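B12-binding domain-containing protein (PDB 6WTE) is the cobalamin-dependent radical SAM methylase TsrM, which carries cobalamin and a [4Fe-4S] cluster and transfers methyl groups by a non-radical route. Local coordinates at residues A[17-20]-A[21-24]; A[232-235]-A[236-239]. All coordinates share one frame; numbering follows the deposited sequence.

Contact 1: A[17-20]-A[21-24]; sequences IAPY and ALDV
Y20 and V24 meet one turn apart at the start of helix 20-31, and their backbones hold each other more closely than their side chains do. V24 N gives its hydrogen to Y20 O over 3.2 Å in a nearly straight bond (162°), with the donor almost in line with the carbonyl. D23 N approaches the same oxygen at 2.9 Å but at a poor angle, so this second bond is weak. One residue earlier, P19 O accepts from L22 N at 2.9 Å, the donor standing above the carbonyl plane. P19 is the centre of an inverse gamma turn; a proline, its phi restricted by the ring to values near the -76° seen here, suits such a bend, which ends the loop after strand 4-9 and turns the chain into the helix. Strand 4-9, helix 20-31 and parallel strand 35-40 make a beta-alpha-beta crossover of the B12-binding domain, and I17, Y20, A21 and V24 touch the cobalamin. The small methyl of A21 lets the cofactor come close to the helix.

The side chains fit more loosely. Y20 CE1 lies 4.1 Å from V24 CG2, the methyl oblique to the ring. With CG anti to the backbone N (chi1 -171°), the ring lies on the carbonyl side of Y20, alongside the turn that follows. D23 CB stands at the ring's edge, 4.3 Å from Y20 CD1. On another side of the turn P19 CB only grazes L22 CG, at 4.1 Å; L22 suits the apolar place against L7 of strand 4-9. No side opens to solvent, so the polar ends are satisfied from the protein: Y20 OH bonds to E255 and L222 N, while D23 OD2 makes a salt bridge to R199 and a hydrogen bond to N209.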
# COMPACT_ATOMS: atom_id res chain seq x y z
N ILE A 17 -4.93 -2.39 10.61
CA ILE A 17 -5.15 -1.18 9.82
C ILE A 17 -6.55 -1.25 9.24
O ILE A 17 -6.89 -2.23 8.56
CB ILE A 17 -4.10 -1.04 8.70
CG1 ILE A 17 -2.71 -0.80 9.29
CG2 ILE A 17 -4.52 0.04 7.71
CD1 ILE A 17 -2.64 0.39 10.23
N ALA A 18 -7.36 -0.22 9.50
CA ALA A 18 -8.74 -0.23 9.05
C ALA A 18 -8.80 -0.40 7.53
O ALA A 18 -8.03 0.23 6.80
CB ALA A 18 -9.46 1.05 9.46
N PRO A 19 -9.69 -1.26 7.02
CA PRO A 19 -9.86 -1.42 5.55
C PRO A 19 -10.65 -0.27 4.94
O PRO A 19 -11.85 -0.35 4.63
CB PRO A 19 -10.62 -2.75 5.45
CG PRO A 19 -11.40 -2.81 6.72
CD PRO A 19 -10.51 -2.21 7.78
N TYR A 20 -9.94 0.85 4.77
CA TYR A 20 -10.53 2.08 4.27
C TYR A 20 -11.29 1.85 2.97
O TYR A 20 -12.35 2.46 2.74
CB TYR A 20 -9.39 3.09 4.08
CG TYR A 20 -9.75 4.52 3.77
CD1 TYR A 20 -11.05 5.00 3.87
CD2 TYR A 20 -8.75 5.41 3.38
CE1 TYR A 20 -11.34 6.33 3.58
CE2 TYR A 20 -9.03 6.73 3.09
CZ TYR A 20 -10.32 7.19 3.20
OH TYR A 20 -10.59 8.51 2.90
N ALA A 21 -10.78 0.96 2.12
CA ALA A 21 -11.45 0.63 0.86
C ALA A 21 -12.92 0.32 1.08
O ALA A 21 -13.78 0.77 0.30
CB ALA A 21 -10.77 -0.57 0.21
N LEU A 22 -13.24 -0.42 2.13
CA LEU A 22 -14.63 -0.83 2.33
C LEU A 22 -15.52 0.35 2.70
O LEU A 22 -16.70 0.36 2.35
CB LEU A 22 -14.69 -1.95 3.37
CG LEU A 22 -13.95 -3.25 3.03
CD1 LEU A 22 -14.36 -4.39 3.97
CD2 LEU A 22 -14.17 -3.67 1.57
N ASP A 23 -14.97 1.36 3.39
CA ASP A 23 -15.76 2.56 3.65
C ASP A 23 -16.06 3.31 2.36
O ASP A 23 -17.17 3.84 2.18
CB ASP A 23 -15.05 3.48 4.65
CG ASP A 23 -15.29 3.08 6.11
OD1 ASP A 23 -16.24 2.31 6.40
OD2 ASP A 23 -14.54 3.57 6.98
N VAL A 24 -15.08 3.39 1.46
CA VAL A 24 -15.31 4.03 0.16
C VAL A 24 -16.39 3.27 -0.61
O VAL A 24 -17.32 3.87 -1.16
CB VAL A 24 -14.00 4.09 -0.65
CG1 VAL A 24 -14.23 4.79 -1.98
CG2 VAL A 24 -12.89 4.80 0.14

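Contact 2: A[232-235]-A[236-239]; sequences SHCV and EPDA. With SF4 (iron/sulfur cluster), chain C.
The backbone turns from loop to helix between V235 and A239, where A239 N reaches back to V235 O at 2.8 Å (159°) and closes the first turn of helix 236-240. C234 just before it is the last cysteine of the radical SAM CX3CX2C motif, after C227 and C231. Its SG, anti to the backbone N, binds iron FE4 at 2.3 Å and also accepts a nearly straight hydrogen bond (167°) from E236 N at 3.5 Å. This one sulfur thus caps the helix while it ligates the cluster, and the N-H probably draws some charge off the thiolate. E236 turns its CG beside its own backbone N (chi1 -58°), which lays it 3.7 Å from C234 SG; the extended chain then carries the carboxylate to S272 through OE1 and to a cobalamin nitrogen through OE2. Cut back to an alanine, this position would probably leave S272 OG and that cofactor nitrogen without their carboxylate partner and take away the CG contact against C234 SG. P237 suits the first turn, where its missing N-H costs no helical bond, and its CG touches sulfide S3 of the cluster at 3.6 Å. D238, salt-bridged to K126, shares a water with V235: the water donates to V235 O at 3.0 Å and to D238 OD2 at 2.8 Å.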
# COMPACT_ATOMS: atom_id res chain seq x y z
N SER A 232 10.71 3.23 -11.08
CA SER A 232 10.90 1.90 -11.65
C SER A 232 10.51 0.78 -10.69
O SER A 232 10.19 -0.32 -11.15
CB SER A 232 12.35 1.73 -12.11
OG SER A 232 13.23 1.63 -11.01
N HIS A 233 10.49 1.05 -9.39
CA HIS A 233 10.21 0.04 -8.38
C HIS A 233 8.75 -0.02 -7.98
O HIS A 233 8.38 -0.89 -7.18
CB HIS A 233 11.04 0.31 -7.13
CG HIS A 233 10.59 1.52 -6.37
ND1 HIS A 233 10.52 2.78 -6.93
CD2 HIS A 233 10.17 1.66 -5.09
CE1 HIS A 233 10.10 3.64 -6.03
NE2 HIS A 233 9.87 2.99 -4.91
N CYS A 234 7.91 0.87 -8.49
CA CYS A 234 6.65 1.20 -7.83
C CYS A 234 5.45 0.67 -8.59
O CYS A 234 5.32 0.90 -9.79
CB CYS A 234 6.52 2.71 -7.67
SG CYS A 234 5.14 3.12 -6.63
N VAL A 235 4.55 -0.00 -7.86
CA VAL A 235 3.33 -0.56 -8.43
C VAL A 235 2.19 0.44 -8.55
O VAL A 235 1.18 0.13 -9.19
CB VAL A 235 2.79 -1.73 -7.59
CG1 VAL A 235 3.81 -2.86 -7.50
CG2 VAL A 235 2.41 -1.24 -6.18
N GLU A 236 2.32 1.62 -7.95
CA GLU A 236 1.13 2.45 -7.75
C GLU A 236 0.63 3.17 -9.00
O GLU A 236 -0.59 3.30 -9.16
CB GLU A 236 1.37 3.46 -6.61
CG GLU A 236 1.74 2.74 -5.31
CD GLU A 236 1.60 3.59 -4.08
OE1 GLU A 236 0.82 4.58 -4.08
OE2 GLU A 236 2.29 3.26 -3.08
N PRO A 237 1.50 3.68 -9.89
CA PRO A 237 0.94 4.24 -11.14
C PRO A 237 0.03 3.26 -11.86
O PRO A 237 -1.05 3.63 -12.31
CB PRO A 237 2.19 4.60 -11.95
CG PRO A 237 3.21 4.93 -10.90
CD PRO A 237 2.94 3.96 -9.78
N ASP A 238 0.43 1.99 -11.94
CA ASP A 238 -0.43 1.02 -12.61
C ASP A 238 -1.60 0.62 -11.73
O ASP A 238 -2.75 0.58 -12.20
CB ASP A 238 0.35 -0.22 -12.99
CG ASP A 238 -0.56 -1.33 -13.45
OD1 ASP A 238 -1.16 -1.16 -14.53
OD2 ASP A 238 -0.72 -2.32 -12.72
N ALA A 239 -1.34 0.28 -10.47
CA ALA A 239 -2.37 -0.33 -9.64
C ALA A 239 -3.38 0.68 -9.12
O ALA A 239 -4.53 0.31 -8.83
CB ALA A 239 -1.72 -1.08 -8.48
FE1 SF4 C . 7.32 7.24 -7.47
FE2 SF4 C . 4.62 7.73 -7.56
FE3 SF4 C . 5.86 7.62 -5.15
FE4 SF4 C . 5.54 5.36 -6.59
S1 SF4 C . 3.88 6.63 -5.69
S2 SF4 C . 7.43 6.02 -5.53
S3 SF4 C . 5.75 6.14 -8.73
S4 SF4 C . 6.27 9.14 -6.82
O HOH W 1 3.32 0.98 -11.69
O HOH W 2 0.78 -2.56 -10.37

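Overall arrangement
Both contacts are buried starts of helices in the interior of the molecule, and each lines the cobalamin pocket, yet they belong to different parts of the fold. Contact 1 lies in the B12-binding domain, contact 2 in the radical SAM core; their centres are about 21 Å apart and their nearest atoms about 11 Å, so they do not touch, and the bound cofactor reaches both. Contact 1 is held mainly by backbone hydrogen bonds with sparse apolar touches, and it sends its charged and hydroxyl ends to protein partners. Contact 2 is the chemically richer, with a metal-bound sulfur, a carboxylate bonded to cobalamin and waters bridging the turn.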